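Local coordinates for iron-binding protein (Staphylococcus epidermidis, PDB 4M7O), which probably binds iron or an iron-carrying compound as the extracytoplasmic solute-binding component of an uptake system, at residues I29-E34 and L84-Q89; V48-D53 and Q64-N69; E162-V167 and N193-V198; K178-N183 and K199-V204; I218-K223 and E250-D255. One frame throughout, in Å; residues are numbered along the deposited sequence.

Contact 1: residues I29-E34 and L84-Q89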
# COMPACT_ATOMS: atom_id res chain seq x y z
N ILE A 29 5.52 -7.05 -8.55
CA ILE A 29 4.94 -5.88 -7.89
C ILE A 29 6.01 -5.27 -6.98
O ILE A 29 6.82 -6.00 -6.41
CB ILE A 29 3.61 -6.26 -7.13
CG1 ILE A 29 2.71 -5.02 -6.91
CG2 ILE A 29 3.92 -6.98 -5.82
CD1 ILE A 29 1.23 -5.34 -6.76
N PRO A 30 6.06 -3.93 -6.90
CA PRO A 30 7.21 -3.36 -6.18
C PRO A 30 7.35 -3.82 -4.73
O PRO A 30 8.48 -4.05 -4.33
CB PRO A 30 6.97 -1.85 -6.28
CG PRO A 30 6.17 -1.69 -7.57
CD PRO A 30 5.24 -2.89 -7.55
N SER A 31 6.27 -3.98 -3.97
CA SER A 31 6.41 -4.44 -2.58
C SER A 31 7.16 -5.78 -2.49
O SER A 31 8.05 -5.95 -1.65
CB SER A 31 5.07 -4.51 -1.85
OG SER A 31 4.12 -5.24 -2.61
N ASN A 32 6.81 -6.72 -3.37
CA ASN A 32 7.53 -7.99 -3.48
C ASN A 32 9.02 -7.77 -3.71
O ASN A 32 9.87 -8.38 -3.04
CB ASN A 32 6.96 -8.84 -4.62
CG ASN A 32 5.66 -9.53 -4.24
OD1 ASN A 32 5.19 -9.41 -3.10
ND2 ASN A 32 5.09 -10.28 -5.18
N THR A 33 9.35 -6.89 -4.65
CA THR A 33 10.75 -6.65 -4.98
C THR A 33 11.49 -6.08 -3.78
O THR A 33 12.61 -6.49 -3.50
CB THR A 33 10.89 -5.70 -6.15
OG1 THR A 33 10.21 -6.25 -7.29
CG2 THR A 33 12.37 -5.49 -6.50
N GLU A 34 10.85 -5.15 -3.06
CA GLU A 34 11.51 -4.53 -1.91
C GLU A 34 11.81 -5.56 -0.83
O GLU A 34 12.88 -5.53 -0.22
CB GLU A 34 10.64 -3.39 -1.35
CG GLU A 34 10.54 -2.19 -2.27
CD GLU A 34 9.94 -0.97 -1.58
OE1 GLU A 34 10.23 -0.76 -0.37
OE2 GLU A 34 9.18 -0.23 -2.24
N LEU A 84 7.05 -14.26 -8.40
CA LEU A 84 6.45 -13.82 -7.17
C LEU A 84 5.51 -12.66 -7.48
O LEU A 84 5.95 -11.51 -7.65
CB LEU A 84 7.55 -13.41 -6.19
CG LEU A 84 7.08 -13.12 -4.76
CD1 LEU A 84 6.39 -14.34 -4.19
CD2 LEU A 84 8.26 -12.69 -3.89
N ALA A 85 4.21 -12.97 -7.53
CA ALA A 85 3.21 -11.97 -7.88
C ALA A 85 2.37 -11.60 -6.66
O ALA A 85 2.70 -11.99 -5.54
CB ALA A 85 2.31 -12.47 -9.01
N HIS A 86 1.28 -10.88 -6.89
CA HIS A 86 0.47 -10.35 -5.80
C HIS A 86 -0.98 -10.75 -6.00
O HIS A 86 -1.44 -10.87 -7.14
CB HIS A 86 0.59 -8.83 -5.83
CG HIS A 86 0.25 -8.17 -4.53
ND1 HIS A 86 -0.91 -7.45 -4.34
CD2 HIS A 86 0.94 -8.09 -3.36
CE1 HIS A 86 -0.93 -6.96 -3.12
NE2 HIS A 86 0.19 -7.33 -2.50
N GLU A 87 -1.71 -10.95 -4.89
CA GLU A 87 -3.13 -11.30 -4.97
C GLU A 87 -3.90 -10.31 -5.83
O GLU A 87 -4.80 -10.70 -6.56
CB GLU A 87 -3.75 -11.39 -3.56
CG GLU A 87 -5.17 -11.94 -3.54
CD GLU A 87 -5.82 -11.86 -2.17
OE1 GLU A 87 -5.13 -11.47 -1.19
OE2 GLU A 87 -7.02 -12.19 -2.06
N SER A 88 -3.53 -9.03 -5.78
CA SER A 88 -4.25 -8.01 -6.56
C SER A 88 -4.16 -8.21 -8.07
O SER A 88 -4.89 -7.57 -8.83
CB SER A 88 -3.76 -6.60 -6.19
OG SER A 88 -2.37 -6.45 -6.47
N GLN A 89 -3.28 -9.12 -8.50
CA GLN A 89 -2.99 -9.35 -9.92
C GLN A 89 -3.57 -10.64 -10.46
O GLN A 89 -3.40 -10.93 -11.65
CB GLN A 89 -1.46 -9.38 -10.16
CG GLN A 89 -0.76 -8.06 -9.85
CD GLN A 89 0.74 -8.19 -9.81
OE1 GLN A 89 1.29 -9.18 -9.29
NE2 GLN A 89 1.43 -7.19 -10.35
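Asn32 reaches from the first turn of helix 30-38 to strand 82-86 and uses its amide nitrogen twice. Asn32 ND2 donates to Ala85 O at 3.0 Å and, in a weaker bond, to Leu84 O at 2.9 Å, so one buried NH2 group donates to two successive carbonyls at the end of the strand. The two ends of the bond to Ala85 differ: Ala85 O lies in the amide plane of Asn32, while ND2 stands above the carbonyl plane of Ala85, at a C=O...N angle of only 98°. Beside the amide, Leu84 CG packs 3.5 Å from Asn32 ND2, the two side chains crossing at a slant.

The second half of the contact is apolar. Ile29, at the N-cap position, carries CG1 anti to its backbone N (chi1 -158°). CD1, one bond further, lies 3.7 Å from His86 CB, and Ile29 CG2 is 3.8 Å from the same CB. The imidazole is held by His86 ND1, which shares a hydrogen bond of 2.8 Å with Ser88 OG whose donor is not defined; separately, the backbone N of His86 donates to Gln89 OE1 at 2.9 Å. The other end of that amide, Gln89 NE2, is taken up by Leu28 O.

Helix 30-38 passes the strand with the axes of the short segments 8.3 Å apart and 138° between their directions. Strand 82-86 lies between strands 25-27 and 106-110 in the parallel sheet, and Ile126 of helix 116-129 packs on both Asn32 and Leu84.

Contact 2: residues V48-D53 and Q64-N69; sequences VSTVDD and QFDAMN
Val48 and Ser49 pair with Gln64 and Phe65 as short parallel strands at one border of the five-stranded sheet, where strand 63-65 is outermost within the chain. Two backbone bonds define the pairing. Phe65 N donates to Val48 O at 2.8 Å, in the plane of that carbonyl, while Thr50 N reaches Phe65 O, also at 2.8 Å, from 40° above the carbonyl plane as the chain leaves the sheet. Ser49 CA comes within 3.1 Å of Phe65 O, a CA-H...O contact between the two bonds.

Beyond the strands, each chain turns back on a side-chain acceptor. Asp52 OD1 is gripped from opposite faces of its carboxylate plane by Ser49 N and Ser49 OG, the hydroxyl at 2.7 Å; Ser49 OG in turn accepts from Val51 N, an ST turn. On the partner chain Asp66 OD1 takes Met68 N at 3.1 Å, an Asx turn. A water joins the two turns, lying 2.8 Å from Thr50 OG1 and accepting from Ala67 N. The methyl Thr50 CG2, anti to its carbonyl carbon, packs over the strand end at 3.6 Å from Phe65 O.

Phe65 faces helix 72-77, touching Glu74 and Leu75. With strand order 3-2-1-4-5 and turns at the C-terminal ends of these two strands, the arrangement is consistent with a Rossmann-like alpha/beta lobe, as in periplasmic binding proteins.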
# COMPACT_ATOMS: atom_id res chain seq x y z
N VAL A 48 11.80 -7.72 -13.02
CA VAL A 48 10.92 -6.95 -12.14
C VAL A 48 9.85 -6.35 -13.01
O VAL A 48 9.83 -6.58 -14.22
CB VAL A 48 11.70 -5.84 -11.40
CG1 VAL A 48 12.66 -6.45 -10.40
CG2 VAL A 48 12.47 -4.98 -12.41
N SER A 49 8.95 -5.58 -12.42
CA SER A 49 7.91 -4.97 -13.23
C SER A 49 8.37 -3.61 -13.74
O SER A 49 9.35 -3.04 -13.25
CB SER A 49 6.62 -4.81 -12.43
OG SER A 49 6.62 -3.60 -11.69
N THR A 50 7.65 -3.09 -14.72
CA THR A 50 8.01 -1.81 -15.32
C THR A 50 7.83 -0.64 -14.37
O THR A 50 8.27 0.47 -14.68
CB THR A 50 7.15 -1.56 -16.54
OG1 THR A 50 5.80 -1.89 -16.20
CG2 THR A 50 7.62 -2.44 -17.71
N VAL A 51 7.16 -0.87 -13.25
CA VAL A 51 6.96 0.20 -12.27
C VAL A 51 7.76 0.03 -10.98
O VAL A 51 7.55 0.75 -10.02
CB VAL A 51 5.46 0.41 -11.95
CG1 VAL A 51 4.71 0.88 -13.19
CG2 VAL A 51 4.83 -0.87 -11.38
N ASP A 52 8.69 -0.92 -10.96
CA ASP A 52 9.59 -1.04 -9.80
C ASP A 52 10.53 0.17 -9.69
O ASP A 52 11.15 0.57 -10.67
CB ASP A 52 10.37 -2.35 -9.86
CG ASP A 52 9.58 -3.52 -9.30
OD1 ASP A 52 8.69 -4.04 -9.99
OD2 ASP A 52 9.83 -3.90 -8.14
N ASP A 53 10.61 0.74 -8.48
CA ASP A 53 11.27 2.04 -8.26
C ASP A 53 12.20 2.02 -7.05
O ASP A 53 12.77 3.04 -6.67
CB ASP A 53 10.22 3.14 -8.04
CG ASP A 53 9.13 2.72 -7.03
OD1 ASP A 53 9.36 1.81 -6.19
OD2 ASP A 53 8.02 3.30 -7.07
N GLN A 64 12.33 -6.35 -17.60
CA GLN A 64 11.18 -5.60 -17.13
C GLN A 64 9.90 -6.13 -17.74
O GLN A 64 9.81 -6.31 -18.95
CB GLN A 64 11.33 -4.13 -17.51
CG GLN A 64 12.37 -3.38 -16.73
CD GLN A 64 12.32 -1.91 -17.05
OE1 GLN A 64 11.27 -1.26 -16.90
NE2 GLN A 64 13.44 -1.37 -17.52
N PHE A 65 8.90 -6.36 -16.89
CA PHE A 65 7.63 -6.89 -17.35
C PHE A 65 6.50 -5.93 -17.02
O PHE A 65 6.47 -5.33 -15.94
CB PHE A 65 7.37 -8.25 -16.72
CG PHE A 65 8.39 -9.28 -17.11
CD1 PHE A 65 8.31 -9.91 -18.34
CD2 PHE A 65 9.44 -9.59 -16.26
CE1 PHE A 65 9.27 -10.87 -18.72
CE2 PHE A 65 10.41 -10.55 -16.64
CZ PHE A 65 10.32 -11.18 -17.87
N ASP A 66 5.58 -5.77 -17.97
CA ASP A 66 4.37 -5.00 -17.74
C ASP A 66 3.36 -5.96 -17.14
O ASP A 66 2.83 -6.81 -17.85
CB ASP A 66 3.83 -4.46 -19.06
CG ASP A 66 2.69 -3.48 -18.87
OD1 ASP A 66 2.06 -3.46 -17.77
OD2 ASP A 66 2.41 -2.73 -19.82
N ALA A 67 3.09 -5.82 -15.84
CA ALA A 67 2.20 -6.74 -15.15
C ALA A 67 0.77 -6.71 -15.69
O ALA A 67 -0.00 -7.66 -15.49
CB ALA A 67 2.19 -6.45 -13.66
N MSE A 68 0.42 -5.62 -16.37
CA MSE A 68 -0.93 -5.48 -16.92
C MSE A 68 -1.00 -6.03 -18.33
O MSE A 68 -2.08 -6.35 -18.83
CB MSE A 68 -1.39 -4.02 -16.91
CG MSE A 68 -1.71 -3.49 -15.51
SE MSE A 68 -3.17 -4.48 -14.66
CE MSE A 68 -4.54 -4.20 -16.01
N ASN A 69 0.16 -6.15 -18.97
CA ASN A 69 0.23 -6.61 -20.35
C ASN A 69 1.39 -7.60 -20.52
O ASN A 69 2.30 -7.35 -21.30
CB ASN A 69 0.38 -5.40 -21.28
CG ASN A 69 -0.82 -4.44 -21.20
OD1 ASN A 69 -0.68 -3.29 -20.75
ND2 ASN A 69 -1.99 -4.90 -21.65
O HOH W 1 4.22 -3.34 -14.41

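Contact 3: residues E162-V167 and N193-V198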
# COMPACT_ATOMS: atom_id res chain seq x y z
N GLU A 162 -11.31 13.12 14.28
CA GLU A 162 -11.99 12.27 13.30
C GLU A 162 -11.57 12.57 11.85
O GLU A 162 -11.66 13.71 11.37
CB GLU A 162 -13.51 12.34 13.47
CG GLU A 162 -13.99 12.10 14.91
CD GLU A 162 -15.31 11.35 14.99
OE1 GLU A 162 -15.65 10.86 16.09
OE2 GLU A 162 -16.00 11.25 13.96
N VAL A 163 -11.11 11.54 11.15
CA VAL A 163 -10.49 11.70 9.85
C VAL A 163 -11.34 11.05 8.76
O VAL A 163 -11.77 9.90 8.89
CB VAL A 163 -9.11 11.05 9.83
CG1 VAL A 163 -8.48 11.19 8.45
CG2 VAL A 163 -8.23 11.66 10.93
N PHE A 164 -11.59 11.80 7.69
CA PHE A 164 -12.29 11.26 6.53
C PHE A 164 -11.25 10.94 5.46
O PHE A 164 -10.48 11.82 5.05
CB PHE A 164 -13.31 12.27 6.01
CG PHE A 164 -13.95 11.86 4.71
CD1 PHE A 164 -14.91 10.86 4.68
CD2 PHE A 164 -13.59 12.46 3.52
CE1 PHE A 164 -15.49 10.47 3.48
CE2 PHE A 164 -14.18 12.06 2.32
CZ PHE A 164 -15.12 11.07 2.30
N MSE A 165 -11.20 9.68 5.03
CA MSE A 165 -10.28 9.26 3.98
C MSE A 165 -11.05 9.23 2.68
O MSE A 165 -12.00 8.45 2.53
CB MSE A 165 -9.72 7.87 4.27
CG MSE A 165 -9.09 7.69 5.64
SE MSE A 165 -7.38 8.61 5.84
CE MSE A 165 -6.42 7.78 4.37
N GLU A 166 -10.68 10.08 1.75
CA GLU A 166 -11.35 10.11 0.46
C GLU A 166 -10.54 9.30 -0.54
O GLU A 166 -9.45 9.73 -0.95
CB GLU A 166 -11.49 11.55 -0.02
CG GLU A 166 -12.25 11.68 -1.32
CD GLU A 166 -12.70 13.09 -1.58
OE1 GLU A 166 -12.83 13.87 -0.60
OE2 GLU A 166 -12.95 13.43 -2.75
N VAL A 167 -11.02 8.11 -0.92
CA VAL A 167 -10.19 7.24 -1.78
C VAL A 167 -10.60 7.27 -3.25
O VAL A 167 -9.93 6.70 -4.10
CB VAL A 167 -10.15 5.78 -1.29
CG1 VAL A 167 -9.60 5.73 0.12
CG2 VAL A 167 -11.53 5.13 -1.37
N ASN A 193 -11.70 6.98 12.53
CA ASN A 193 -12.15 7.01 11.15
C ASN A 193 -13.59 7.51 11.13
O ASN A 193 -14.46 6.91 11.79
CB ASN A 193 -12.05 5.59 10.57
CG ASN A 193 -12.40 5.52 9.08
OD1 ASN A 193 -13.18 6.33 8.56
ND2 ASN A 193 -11.86 4.51 8.41
N SER A 194 -13.87 8.59 10.40
CA SER A 194 -15.23 9.14 10.33
C SER A 194 -16.25 8.07 9.92
O SER A 194 -17.42 8.16 10.27
CB SER A 194 -15.32 10.28 9.31
OG SER A 194 -14.73 11.46 9.79
N PHE A 195 -15.79 7.08 9.18
CA PHE A 195 -16.66 6.01 8.70
C PHE A 195 -16.22 4.63 9.19
O PHE A 195 -16.08 3.70 8.40
CB PHE A 195 -16.76 6.06 7.17
CG PHE A 195 -17.62 7.19 6.68
CD1 PHE A 195 -18.99 7.01 6.53
CD2 PHE A 195 -17.09 8.43 6.41
CE1 PHE A 195 -19.80 8.05 6.09
CE2 PHE A 195 -17.89 9.48 5.98
CZ PHE A 195 -19.25 9.29 5.82
N ASP A 196 -16.03 4.51 10.50
CA ASP A 196 -15.65 3.24 11.09
C ASP A 196 -16.83 2.28 11.11
O ASP A 196 -16.67 1.09 11.41
CB ASP A 196 -15.06 3.42 12.50
CG ASP A 196 -16.02 4.12 13.46
OD1 ASP A 196 -17.22 4.26 13.15
OD2 ASP A 196 -15.57 4.51 14.56
N ASP A 197 -18.02 2.80 10.78
CA ASP A 197 -19.24 1.99 10.72
C ASP A 197 -19.40 1.22 9.40
O ASP A 197 -20.30 0.38 9.29
CB ASP A 197 -20.48 2.85 10.99
CG ASP A 197 -20.67 3.98 9.99
OD1 ASP A 197 -19.66 4.54 9.51
OD2 ASP A 197 -21.83 4.32 9.69
N VAL A 198 -18.55 1.50 8.41
CA VAL A 198 -18.61 0.75 7.15
C VAL A 198 -17.35 -0.10 6.96
O VAL A 198 -16.35 0.10 7.64
CB VAL A 198 -18.79 1.68 5.93
CG1 VAL A 198 -19.95 2.65 6.17
CG2 VAL A 198 -17.51 2.46 5.64
O HOH W 2 -13.26 8.09 6.22
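Val163 and Asn193 form a single parallel bridge, CA to CA 5.1 Å, sealed by an almost perfectly straight bond: Ser194 N donates to Val163 O at 2.9 Å with an N-H...O angle of 178°. One residue further on, the 193-198 chain bends out of the sheet, and its side chains take over the joining.

Asn193 holds CG anti to its backbone N (chi1 -176°), and its OD1 accepts from Phe195 N at 2.8 Å, an Asx turn that fixes the bend. The same oxygen accepts a hydrogen bond from a water, 2.9 Å away, which itself accepts from Met165 N; the water thus carries the connection further along strand 162-168, where direct backbone pairing between these two segments has ceased. Ser194 packs on the Val163 carbonyl, with CB 3.6 Å from Val163 O.

Phe195 then swings back towards the strand. Its CE2 comes to 3.5 Å from Phe164 CD1, and the two rings meet rim to rim, planes at 65° and centroids 5.8 Å apart, neither lying over the face of the other.

Helix 206-212 closes over this aromatic pair, Ile209 touching Phe164 and Arg212 touching Phe195. Asn193 ND2 is shared between Ala176 O and Asn183 OD1, which ties the bend to strand 174-176 and helix 181-188, while Phe164 also pairs through its backbone with Ile216 and Ile218 of strand 216-219.

Contact 4: residues K178-N183 and K199-V204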
# COMPACT_ATOMS: atom_id res chain seq x y z
N LYS A 178 -13.60 0.27 7.89
CA LYS A 178 -12.84 -0.79 8.55
C LYS A 178 -12.36 -1.82 7.54
O LYS A 178 -12.82 -1.85 6.40
CB LYS A 178 -13.69 -1.46 9.62
CG LYS A 178 -13.66 -0.75 10.96
CD LYS A 178 -14.51 -1.49 11.99
CE LYS A 178 -13.98 -1.28 13.40
NZ LYS A 178 -13.92 0.16 13.78
N ASP A 179 -11.43 -2.67 7.99
CA ASP A 179 -10.81 -3.69 7.14
C ASP A 179 -10.05 -3.08 5.97
O ASP A 179 -9.92 -3.70 4.91
CB ASP A 179 -11.84 -4.70 6.61
CG ASP A 179 -12.54 -5.45 7.72
OD1 ASP A 179 -11.98 -5.55 8.83
OD2 ASP A 179 -13.66 -5.95 7.47
N THR A 180 -9.53 -1.87 6.14
CA THR A 180 -8.69 -1.27 5.11
C THR A 180 -7.36 -0.86 5.69
O THR A 180 -7.24 -0.64 6.90
CB THR A 180 -9.33 -0.03 4.48
OG1 THR A 180 -9.52 0.96 5.49
CG2 THR A 180 -10.67 -0.38 3.80
N PHE A 181 -6.36 -0.74 4.82
CA PHE A 181 -5.03 -0.35 5.24
C PHE A 181 -5.06 1.05 5.82
O PHE A 181 -4.48 1.30 6.88
CB PHE A 181 -4.04 -0.45 4.07
CG PHE A 181 -2.66 -0.87 4.49
CD1 PHE A 181 -2.03 -0.24 5.55
CD2 PHE A 181 -2.01 -1.91 3.86
CE1 PHE A 181 -0.76 -0.62 5.95
CE2 PHE A 181 -0.74 -2.30 4.27
CZ PHE A 181 -0.12 -1.65 5.32
N PHE A 182 -5.76 1.96 5.16
CA PHE A 182 -5.86 3.31 5.70
C PHE A 182 -6.52 3.33 7.06
O PHE A 182 -6.18 4.17 7.90
CB PHE A 182 -6.60 4.23 4.73
CG PHE A 182 -5.93 4.35 3.39
CD1 PHE A 182 -4.58 4.62 3.31
CD2 PHE A 182 -6.65 4.17 2.21
CE1 PHE A 182 -3.93 4.71 2.07
CE2 PHE A 182 -6.01 4.27 0.97
CZ PHE A 182 -4.66 4.55 0.91
N ASN A 183 -7.46 2.42 7.32
CA ASN A 183 -8.13 2.41 8.62
C ASN A 183 -7.21 1.90 9.71
O ASN A 183 -7.21 2.42 10.82
CB ASN A 183 -9.44 1.63 8.62
CG ASN A 183 -10.09 1.61 9.99
OD1 ASN A 183 -10.76 2.57 10.38
ND2 ASN A 183 -9.91 0.51 10.72
N LYS A 199 -17.42 -1.06 6.03
CA LYS A 199 -16.29 -1.96 5.77
C LYS A 199 -15.80 -1.88 4.33
O LYS A 199 -16.60 -1.80 3.39
CB LYS A 199 -16.66 -3.40 6.13
CG LYS A 199 -16.91 -3.63 7.61
CD LYS A 199 -17.05 -5.12 7.93
CE LYS A 199 -17.21 -5.35 9.43
NZ LYS A 199 -17.21 -6.80 9.77
N GLY A 200 -14.48 -1.90 4.15
CA GLY A 200 -13.88 -1.80 2.83
C GLY A 200 -14.07 -0.42 2.24
O GLY A 200 -14.20 0.57 2.96
N TRP A 201 -14.10 -0.36 0.91
CA TRP A 201 -14.28 0.90 0.19
C TRP A 201 -15.76 1.03 -0.15
O TRP A 201 -16.33 0.15 -0.78
CB TRP A 201 -13.42 0.90 -1.10
CG TRP A 201 -11.94 1.12 -0.84
CD1 TRP A 201 -11.28 0.86 0.33
CD2 TRP A 201 -10.95 1.66 -1.74
NE1 TRP A 201 -9.96 1.19 0.21
CE2 TRP A 201 -9.72 1.68 -1.05
CE3 TRP A 201 -10.99 2.13 -3.05
CZ2 TRP A 201 -8.54 2.16 -1.63
CZ3 TRP A 201 -9.82 2.60 -3.63
CH2 TRP A 201 -8.60 2.61 -2.92
N LYS A 202 -16.39 2.12 0.28
CA LYS A 202 -17.81 2.34 0.01
C LYS A 202 -18.07 3.75 -0.49
O LYS A 202 -17.43 4.71 -0.03
CB LYS A 202 -18.63 2.09 1.29
CG LYS A 202 -18.63 0.63 1.74
CD LYS A 202 -19.12 -0.29 0.63
CE LYS A 202 -18.76 -1.75 0.90
NZ LYS A 202 -19.50 -2.28 2.08
N SER A 203 -19.00 3.90 -1.43
CA SER A 203 -19.44 5.25 -1.78
C SER A 203 -20.26 5.88 -0.65
O SER A 203 -21.06 5.20 0.02
CB SER A 203 -20.25 5.24 -3.07
OG SER A 203 -21.51 4.62 -2.86
N VAL A 204 -20.07 7.17 -0.44
CA VAL A 204 -20.82 7.93 0.56
C VAL A 204 -21.31 9.21 -0.08
O VAL A 204 -20.64 9.77 -0.95
CB VAL A 204 -19.95 8.25 1.79
CG1 VAL A 204 -19.68 6.99 2.58
CG2 VAL A 204 -18.62 8.89 1.35
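Thr180 splits its branches between two tasks: with chi1 at 61°, OG1 sits between the backbone N and the carbonyl carbon, while CG2 is anti to the carbonyl carbon and meets the 199-204 chain. Trp201 places CG beside its own backbone N (chi1 -75°), and the indole comes back towards the threonine. Thr180 CG2 lies in the plane of the indole at its edge, 3.7 Å from Trp201 CD1, and also packs 3.6 Å from Gly200 CA.

The hydroxyl branch faces the helix. Thr180 is the N-cap of helix 181-188, and its OG1 accepts from Asn183 N at 3.1 Å; the same OG1 is also hydrogen-bonded to Gly177 O. Backbone pairing brings the chains together just before this, where Gly200 N donates to Lys178 O at 2.8 Å with an N-H...O angle of 171°. It is a single bridge next to the antiparallel strands 174-176 and 201-203 of the mixed sheet; the Gly200 backbone also bonds to that of Gly177, and within the strands Lys202 pairs with Thr175.

Charge plays a lesser part on the exposed flank. Asp179 crosses the extended Lys199 chain at a slant, with Asp179 OD2 3.5 Å from Lys199 CD, but OD2 remains 4.3 Å from Lys199 NZ, beyond a salt bridge. The buried Phe182 brings CE2 to 4.2 Å from CZ2 of the exposed Trp201, an oblique ring contact, and Phe182 packs further in on Met165 and Val167 of strand 162-168.

Contact 5: residues I218-K223 and E250-D255; sequences ISTEGK and ETVDGD
Ile218 and Ser219 pair with Glu250 and Thr251 as neighbouring parallel strands of a beta-alpha-beta crossover, with helices 225-234 and 242-245 in the connection. The tight part begins in this pairing. Ser219 N donates to Glu250 O at 3.0 Å, and Val252 N meets Ser219 O at 2.8 Å, nearly along the C=O axis (175°). Beyond the strand ends the chains stay close: Gly254 N, in the first turn of helix 254-257, gives a bond of 2.9 Å to Thr220 O, approached from above the carbonyl plane. On the buried side Thr220 and Val252 run next to each other in the same direction, with Thr220 CG2 3.7 Å from Val252 CG1; Ile218 CG2 reaches the same methyl at 4.2 Å. Thr220 packs onward against Met165 and Val167 of strand 162-168.

The outer side is looser and exposed. Gly222 N reaches Val252 O in a weak, bent bond of 3.1 Å (133°), and the Lys223 side chain extends off from the 250-255 chain. What still binds Lys223 is its carbonyl: Thr251 carries OG1 between its backbone N and carbonyl carbon (chi1 65°), and that hydroxyl donates to Lys223 O at 3.0 Å.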
# COMPACT_ATOMS: atom_id res chain seq x y z
N ILE A 218 -8.58 13.78 4.12
CA ILE A 218 -7.36 13.34 3.43
C ILE A 218 -7.74 12.59 2.18
O ILE A 218 -8.36 11.53 2.26
CB ILE A 218 -6.50 12.41 4.31
CG1 ILE A 218 -6.18 13.09 5.64
CG2 ILE A 218 -5.22 11.98 3.56
CD1 ILE A 218 -5.22 12.33 6.49
N SER A 219 -7.38 13.14 1.02
CA SER A 219 -7.56 12.43 -0.24
C SER A 219 -6.37 11.54 -0.54
O SER A 219 -5.21 11.95 -0.39
CB SER A 219 -7.72 13.41 -1.39
OG SER A 219 -7.47 12.74 -2.61
N THR A 220 -6.63 10.31 -0.97
CA THR A 220 -5.53 9.37 -1.20
C THR A 220 -5.29 9.13 -2.68
O THR A 220 -4.70 8.12 -3.06
CB THR A 220 -5.79 8.03 -0.51
OG1 THR A 220 -6.96 7.42 -1.07
CG2 THR A 220 -6.00 8.26 0.97
N GLU A 221 -5.73 10.06 -3.51
CA GLU A 221 -5.68 9.85 -4.95
C GLU A 221 -4.41 10.39 -5.58
O GLU A 221 -4.22 10.27 -6.79
CB GLU A 221 -6.89 10.46 -5.64
CG GLU A 221 -8.18 9.74 -5.34
CD GLU A 221 -9.30 10.23 -6.21
OE1 GLU A 221 -9.97 11.20 -5.80
OE2 GLU A 221 -9.52 9.65 -7.29
N GLY A 222 -3.55 11.00 -4.77
CA GLY A 222 -2.27 11.49 -5.26
C GLY A 222 -2.38 12.78 -6.05
O GLY A 222 -1.55 13.06 -6.91
N LYS A 223 -3.42 13.56 -5.76
CA LYS A 223 -3.63 14.85 -6.40
C LYS A 223 -2.78 15.86 -5.65
O LYS A 223 -2.42 15.63 -4.49
CB LYS A 223 -5.08 15.30 -6.27
CG LYS A 223 -6.14 14.29 -6.65
CD LYS A 223 -6.42 14.32 -8.15
CE LYS A 223 -7.80 13.76 -8.48
NZ LYS A 223 -7.92 13.51 -9.94
N GLU A 250 -5.81 17.68 3.30
CA GLU A 250 -4.49 17.18 2.88
C GLU A 250 -4.63 16.13 1.78
O GLU A 250 -5.71 15.57 1.58
CB GLU A 250 -3.74 16.57 4.07
CG GLU A 250 -3.75 17.41 5.34
CD GLU A 250 -2.79 18.59 5.29
OE1 GLU A 250 -1.89 18.60 4.42
OE2 GLU A 250 -2.93 19.51 6.13
N THR A 251 -3.54 15.86 1.08
CA THR A 251 -3.54 14.82 0.07
C THR A 251 -2.37 13.90 0.28
O THR A 251 -1.31 14.32 0.74
CB THR A 251 -3.41 15.37 -1.34
OG1 THR A 251 -2.12 15.98 -1.49
CG2 THR A 251 -4.49 16.39 -1.60
N VAL A 252 -2.56 12.65 -0.09
CA VAL A 252 -1.49 11.68 0.00
C VAL A 252 -1.59 10.77 -1.23
O VAL A 252 -2.66 10.71 -1.85
CB VAL A 252 -1.62 10.94 1.35
CG1 VAL A 252 -2.57 9.73 1.25
CG2 VAL A 252 -0.28 10.58 1.89
N ASP A 253 -0.49 10.14 -1.63
CA ASP A 253 -0.54 9.13 -2.69
C ASP A 253 -0.79 7.79 -2.03
O ASP A 253 0.14 7.17 -1.49
CB ASP A 253 0.77 9.09 -3.49
CG ASP A 253 0.68 8.18 -4.72
OD1 ASP A 253 0.05 7.09 -4.66
OD2 ASP A 253 1.26 8.54 -5.77
N GLY A 254 -2.05 7.35 -2.07
CA GLY A 254 -2.50 6.21 -1.28
C GLY A 254 -1.74 4.95 -1.58
O GLY A 254 -1.42 4.18 -0.66
N ASP A 255 -1.45 4.74 -2.86
CA ASP A 255 -0.69 3.57 -3.28
C ASP A 255 0.75 3.59 -2.75
O ASP A 255 1.30 2.55 -2.42
CB ASP A 255 -0.70 3.42 -4.81
CG ASP A 255 -2.08 3.04 -5.35
OD1 ASP A 255 -2.92 2.53 -4.58
OD2 ASP A 255 -2.31 3.25 -6.57

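In the fold
Contacts 1 and 2 belong to the five-stranded parallel sheet, contacts 3, 4 and 5 to the mixed sheet; the centres of contacts 2 and 3 are about 32 Å apart. Contacts 1 and 3 are the buried ones, the first a helix-to-strand contact gripped by a side-chain amide, the second a single parallel bridge supplemented by a water and an aromatic pair. The other three are partly buried, with charged or polar groups along their exposed flanks. Thr33 and Asp52 join contacts 1 and 2. Strand 162-168 of contact 3 neighbours strand 216-219 of contact 5, where the Glu166 backbone hydrogen-bonds to those of Ile218 and Thr220, and Phe182 of contact 4 packs against Gly254 of contact 5.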